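Local coordinates for uncharacterized protein (Bacteroides uniformis, PDB 4IYK), which is of unknown function but is a putative carbohydrate-binding protein, with an N-terminal domain related to transthyretin and a C-terminal E-set-related one, at residues Leu191-Ala203 with Val213-Leu225. Residues are numbered along the deposited sequence; the frame is centred on the assembly and turned at random.
With EDO (1,2-ethanediol), chain E.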
loop_
_atom_site.group_PDB
_atom_site.type_symbol
_atom_site.label_atom_id
_atom_site.label_comp_id
_atom_site.label_asym_id
_atom_site.label_seq_id
_atom_site.Cartn_x
_atom_site.Cartn_y
_atom_site.Cartn_z
ATOM N N LEU A 191 18.990 -4.655 11.661
ATOM C CA LEU A 191 17.881 -5.123 12.516
ATOM C C LEU A 191 18.502 -5.395 13.864
ATOM O O LEU A 191 18.972 -6.497 14.126
ATOM C CB LEU A 191 17.177 -6.365 11.909
ATOM C CG LEU A 191 16.394 -6.114 10.600
ATOM C CD1 LEU A 191 15.952 -7.424 9.986
ATOM C CD2 LEU A 191 15.198 -5.224 10.827
ATOM N N LYS A 192 18.616 -4.349 14.670
ATOM C CA LYS A 192 19.389 -4.382 15.900
ATOM C C LYS A 192 18.669 -5.020 17.062
ATOM O O LYS A 192 17.512 -4.736 17.335
ATOM C CB LYS A 192 19.873 -2.972 16.280
ATOM C CG LYS A 192 20.651 -2.281 15.152
ATOM C CD LYS A 192 21.284 -0.989 15.647
ATOM C CE LYS A 192 21.147 0.141 14.663
ATOM N NZ LYS A 192 21.432 1.460 15.300
ATOM N N TYR A 193 19.388 -5.872 17.771
ATOM C CA TYR A 193 18.887 -6.548 18.954
ATOM C C TYR A 193 18.295 -5.529 19.967
ATOM O O TYR A 193 18.888 -4.470 20.178
ATOM C CB TYR A 193 20.051 -7.330 19.613
ATOM C CG TYR A 193 19.637 -7.946 20.926
ATOM C CD1 TYR A 193 18.839 -9.087 20.960
ATOM C CD2 TYR A 193 19.971 -7.343 22.137
ATOM C CE1 TYR A 193 18.374 -9.605 22.162
ATOM C CE2 TYR A 193 19.498 -7.846 23.345
ATOM C CZ TYR A 193 18.714 -8.987 23.352
ATOM O OH TYR A 193 18.267 -9.506 24.529
ATOM N N SER A 194 17.143 -5.869 20.585
ATOM C CA SER A 194 16.410 -5.104 21.607
ATOM C C SER A 194 15.612 -3.923 21.034
ATOM O O SER A 194 14.947 -3.247 21.814
ATOM C CB SER A 194 17.321 -4.610 22.746
ATOM O OG SER A 194 18.121 -3.474 22.440
ATOM N N LYS A 195 15.670 -3.664 19.715
ATOM C CA LYS A 195 14.932 -2.524 19.128
ATOM C C LYS A 195 13.655 -2.986 18.431
ATOM O O LYS A 195 13.557 -4.153 18.012
ATOM C CB LYS A 195 15.795 -1.710 18.127
ATOM C CG LYS A 195 17.125 -1.154 18.663
ATOM C CD LYS A 195 16.974 -0.031 19.676
ATOM C CE LYS A 195 18.308 0.323 20.317
ATOM N NZ LYS A 195 18.140 1.291 21.429
ATOM N N ASN A 196 12.665 -2.061 18.327
ATOM C CA ASN A 196 11.389 -2.316 17.635
ATOM C C ASN A 196 11.528 -2.080 16.139
ATOM O O ASN A 196 12.073 -1.050 15.720
ATOM C CB ASN A 196 10.264 -1.402 18.172
ATOM C CG ASN A 196 9.694 -1.800 19.497
ATOM O OD1 ASN A 196 9.175 -2.900 19.682
ATOM N ND2 ASN A 196 9.688 -0.864 20.423
ATOM N N TYR A 197 11.023 -3.026 15.340
ATOM C CA TYR A 197 10.987 -2.945 13.886
ATOM C C TYR A 197 9.590 -3.283 13.376
ATOM O O TYR A 197 8.834 -4.043 14.012
ATOM C CB TYR A 197 12.053 -3.854 13.228
ATOM C CG TYR A 197 13.440 -3.322 13.494
ATOM C CD1 TYR A 197 13.992 -2.315 12.694
ATOM C CD2 TYR A 197 14.153 -3.718 14.623
ATOM C CE1 TYR A 197 15.241 -1.758 12.990
ATOM C CE2 TYR A 197 15.424 -3.209 14.892
ATOM C CZ TYR A 197 15.956 -2.221 14.081
ATOM O OH TYR A 197 17.184 -1.688 14.396
ATOM N N TYR A 198 9.254 -2.664 12.239
ATOM C CA TYR A 198 7.978 -2.794 11.572
ATOM C C TYR A 198 8.180 -3.586 10.277
ATOM O O TYR A 198 9.104 -3.301 9.501
ATOM C CB TYR A 198 7.390 -1.405 11.329
ATOM C CG TYR A 198 7.073 -0.662 12.621
ATOM C CD1 TYR A 198 8.091 -0.130 13.415
ATOM C CD2 TYR A 198 5.759 -0.522 13.067
ATOM C CE1 TYR A 198 7.807 0.575 14.583
ATOM C CE2 TYR A 198 5.461 0.200 14.229
ATOM C CZ TYR A 198 6.490 0.733 14.990
ATOM O OH TYR A 198 6.214 1.399 16.162
ATOM N N PHE A 199 7.383 -4.651 10.127
ATOM C CA PHE A 199 7.452 -5.582 8.995
ATOM C C PHE A 199 6.159 -5.486 8.217
ATOM O O PHE A 199 5.083 -5.320 8.807
ATOM C CB PHE A 199 7.727 -7.024 9.481
ATOM C CG PHE A 199 9.036 -7.152 10.219
ATOM C CD1 PHE A 199 10.218 -7.436 9.533
ATOM C CD2 PHE A 199 9.109 -6.904 11.586
ATOM C CE1 PHE A 199 11.446 -7.491 10.210
ATOM C CE2 PHE A 199 10.333 -6.975 12.263
ATOM C CZ PHE A 199 11.496 -7.254 11.571
ATOM N N ARG A 200 6.265 -5.520 6.900
ATOM C CA ARG A 200 5.086 -5.373 6.051
ATOM C C ARG A 200 5.177 -6.246 4.815
ATOM O O ARG A 200 6.100 -6.116 4.000
ATOM C CB ARG A 200 4.912 -3.896 5.653
ATOM C CG ARG A 200 3.510 -3.514 5.162
ATOM C CD ARG A 200 3.553 -2.081 4.653
ATOM N NE ARG A 200 2.220 -1.494 4.457
ATOM C CZ ARG A 200 1.997 -0.334 3.842
ATOM N NH1 ARG A 200 3.004 0.375 3.369
ATOM N NH2 ARG A 200 0.762 0.124 3.706
ATOM N N ILE A 201 4.212 -7.153 4.674
ATOM C CA ILE A 201 4.118 -8.009 3.487
ATOM C C ILE A 201 3.626 -7.134 2.334
ATOM O O ILE A 201 2.607 -6.469 2.500
ATOM C CB ILE A 201 3.132 -9.193 3.707
ATOM C CG1 ILE A 201 3.604 -10.133 4.818
ATOM C CG2 ILE A 201 2.859 -9.968 2.359
ATOM C CD1 ILE A 201 2.456 -10.941 5.483
ATOM N N GLY A 202 4.319 -7.183 1.200
ATOM C CA GLY A 202 3.934 -6.510 -0.029
ATOM C C GLY A 202 3.798 -7.485 -1.195
ATOM O O GLY A 202 4.515 -8.488 -1.266
ATOM N N ALA A 203 2.901 -7.188 -2.132
ATOM C CA ALA A 203 2.709 -7.991 -3.342
ATOM C C ALA A 203 2.508 -7.066 -4.509
ATOM O O ALA A 203 1.632 -6.204 -4.464
ATOM C CB ALA A 203 1.525 -8.942 -3.201
ATOM N N VAL A 213 2.145 -0.014 -12.073
ATOM C CA VAL A 213 1.543 -0.779 -10.996
ATOM C C VAL A 213 2.409 -0.624 -9.764
ATOM O O VAL A 213 3.633 -0.745 -9.864
ATOM C CB VAL A 213 1.340 -2.269 -11.388
ATOM C CG1 VAL A 213 0.840 -3.097 -10.208
ATOM C CG2 VAL A 213 0.393 -2.400 -12.583
ATOM N N ARG A 214 1.770 -0.368 -8.610
ATOM C CA ARG A 214 2.426 -0.228 -7.307
ATOM C C ARG A 214 2.036 -1.392 -6.408
ATOM O O ARG A 214 1.023 -2.050 -6.661
ATOM C CB ARG A 214 2.057 1.116 -6.633
ATOM C CG ARG A 214 2.418 2.370 -7.448
ATOM C CD ARG A 214 3.909 2.507 -7.616
ATOM N NE ARG A 214 4.319 3.866 -7.962
ATOM C CZ ARG A 214 5.585 4.276 -8.016
ATOM N NH1 ARG A 214 6.578 3.434 -7.745
ATOM N NH2 ARG A 214 5.868 5.535 -8.317
ATOM N N HIS A 215 2.844 -1.652 -5.360
ATOM C CA HIS A 215 2.581 -2.747 -4.438
ATOM C C HIS A 215 1.295 -2.601 -3.686
ATOM O O HIS A 215 0.910 -1.499 -3.266
ATOM C CB HIS A 215 3.699 -2.848 -3.353
ATOM C CG HIS A 215 5.020 -3.339 -3.844
ATOM N ND1 HIS A 215 5.900 -2.501 -4.463
ATOM C CD2 HIS A 215 5.596 -4.552 -3.694
ATOM C CE1 HIS A 215 6.966 -3.234 -4.741
ATOM N NE2 HIS A 215 6.848 -4.462 -4.251
ATOM N N ASN A 216 0.698 -3.757 -3.400
ATOM C CA ASN A 216 -0.390 -3.929 -2.460
ATOM C C ASN A 216 0.247 -4.450 -1.165
ATOM O O ASN A 216 1.296 -5.066 -1.217
ATOM C CB ASN A 216 -1.440 -4.860 -3.010
ATOM C CG ASN A 216 -2.252 -4.227 -4.108
ATOM O OD1 ASN A 216 -2.154 -4.612 -5.255
ATOM N ND2 ASN A 216 -3.078 -3.239 -3.777
ATOM N N TYR A 217 -0.379 -4.190 -0.018
ATOM C CA TYR A 217 0.161 -4.526 1.288
ATOM C C TYR A 217 -0.840 -5.120 2.245
ATOM O O TYR A 217 -2.033 -4.843 2.177
ATOM C CB TYR A 217 0.693 -3.223 1.949
ATOM C CG TYR A 217 1.855 -2.581 1.228
ATOM C CD1 TYR A 217 3.131 -3.116 1.313
ATOM C CD2 TYR A 217 1.665 -1.459 0.418
ATOM C CE1 TYR A 217 4.211 -2.524 0.661
ATOM C CE2 TYR A 217 2.733 -0.864 -0.250
ATOM C CZ TYR A 217 4.009 -1.398 -0.117
ATOM O OH TYR A 217 5.089 -0.813 -0.717
ATOM N N ALA A 218 -0.308 -5.868 3.202
ATOM C CA ALA A 218 -0.990 -6.343 4.391
ATOM C C ALA A 218 -0.706 -5.297 5.491
ATOM O O ALA A 218 0.220 -4.511 5.306
ATOM C CB ALA A 218 -0.452 -7.703 4.800
ATOM N N PRO A 219 -1.472 -5.209 6.602
ATOM C CA PRO A 219 -1.143 -4.199 7.634
ATOM C C PRO A 219 0.237 -4.458 8.284
ATOM O O PRO A 219 0.693 -5.608 8.358
ATOM C CB PRO A 219 -2.292 -4.342 8.659
ATOM C CG PRO A 219 -3.396 -5.059 7.908
ATOM C CD PRO A 219 -2.656 -6.001 6.990
ATOM N N VAL A 220 0.907 -3.380 8.708
ATOM C CA VAL A 220 2.227 -3.399 9.373
ATOM C C VAL A 220 2.164 -4.220 10.690
ATOM O O VAL A 220 1.177 -4.139 11.426
ATOM C CB VAL A 220 2.709 -1.951 9.632
ATOM C CG1 VAL A 220 3.917 -1.923 10.561
ATOM C CG2 VAL A 220 3.029 -1.241 8.332
ATOM N N VAL A 221 3.213 -5.037 10.959
ATOM C CA VAL A 221 3.363 -5.838 12.182
ATOM C C VAL A 221 4.646 -5.356 12.896
ATOM O O VAL A 221 5.726 -5.435 12.318
ATOM C CB VAL A 221 3.396 -7.359 11.898
ATOM C CG1 VAL A 221 3.581 -8.175 13.188
ATOM C CG2 VAL A 221 2.141 -7.809 11.143
ATOM N N VAL A 222 4.515 -4.815 14.110
ATOM C CA VAL A 222 5.658 -4.343 14.922
ATOM C C VAL A 222 6.166 -5.533 15.724
ATOM O O VAL A 222 5.367 -6.293 16.264
ATOM C CB VAL A 222 5.349 -3.093 15.822
ATOM C CG1 VAL A 222 4.248 -3.368 16.866
ATOM C CG2 VAL A 222 6.618 -2.548 16.494
ATOM N N ILE A 223 7.497 -5.718 15.775
ATOM C CA ILE A 223 8.135 -6.804 16.532
ATOM C C ILE A 223 9.339 -6.236 17.272
ATOM O O ILE A 223 10.155 -5.525 16.670
ATOM C CB ILE A 223 8.541 -8.026 15.640
ATOM C CG1 ILE A 223 7.303 -8.634 14.885
ATOM C CG2 ILE A 223 9.255 -9.093 16.487
ATOM C CD1 ILE A 223 7.557 -9.758 13.908
ATOM N N LYS A 224 9.439 -6.529 18.578
ATOM C CA LYS A 224 10.603 -6.105 19.358
ATOM C C LYS A 224 11.637 -7.198 19.242
ATOM O O LYS A 224 11.332 -8.351 19.550
ATOM C CB LYS A 224 10.249 -5.822 20.821
ATOM C CG LYS A 224 11.477 -5.395 21.627
ATOM C CD LYS A 224 11.057 -4.853 22.958
ATOM C CE LYS A 224 11.573 -3.463 23.170
ATOM N NZ LYS A 224 12.977 -3.463 23.656
ATOM N N LEU A 225 12.832 -6.858 18.760
ATOM C CA LEU A 225 13.886 -7.858 18.574
ATOM C C LEU A 225 14.754 -8.021 19.852
ATOM O O LEU A 225 14.417 -7.434 20.896
ATOM C CB LEU A 225 14.774 -7.495 17.358
ATOM C CG LEU A 225 14.094 -7.274 15.997
ATOM C CD1 LEU A 225 15.130 -7.074 14.930
ATOM C CD2 LEU A 225 13.197 -8.446 15.614
ATOM O OXT LEU A 225 15.744 -8.769 19.819
HETATM C C1 EDO E . 6.719 -0.930 -8.962
HETATM O O1 EDO E . 6.189 0.065 -9.826
HETATM C C2 EDO E . 7.447 -0.283 -7.763
HETATM O O2 EDO E . 6.727 0.834 -7.254
HETATM O O HOH W 1 -1.278 -1.436 4.853
HETATM O O HOH W 2 2.425 -7.283 6.939
#
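Arg200 lays its guanidinium flat over the ring of Tyr217, the planes 9° apart and Arg200 CZ 3.8 Å from the ring centroid, a cation-pi stack. With CG anti to the backbone N (chi1 -161°) and the chain extended from CG to NE, the arginine stands out from its strand and crosses Tyr217 at about a right angle, its guanidinium ending over this ring; beyond it, Arg200 NH1 binds the carbonyls of Ser32 and Val149, while Tyr217 OH bonds to Asp33. Replacing Arg200 by an alanine is likely to strip the cationic cover from that face of the Tyr217 ring and to cost the two carbonyls this donor.

Backbone bonds run in two antiparallel ladders. Tyr197 exchanges a pair of N-H...O bonds with Ile223, Phe199 does so with Val221, and Ala203 with Asn216. The register slips by one residue between them, at Ala218-Val220, where water 2 bridges Ile201 N and Pro219 O. The pairing forms the C-terminal hairpin of the E-set-like domain, with strand 216-224 bordering strand 196-206, which pairs with strand 135-144 as well. Near the chain terminus, Lys224 NZ donates to Ser194 O at 2.7 Å.

Among apolar contacts, Val222 CG2 sits over one face of the Tyr198 ring, 3.7 Å from its centroid, and Val220 CG1 meets the ring edge 3.4 Å from Tyr198 CD2. On the other sheet face, Phe199 CE2 approaches Ile223 CB at 4.0 Å. Leu225 CD1 touches both Leu191 CB and Tyr197 CD2.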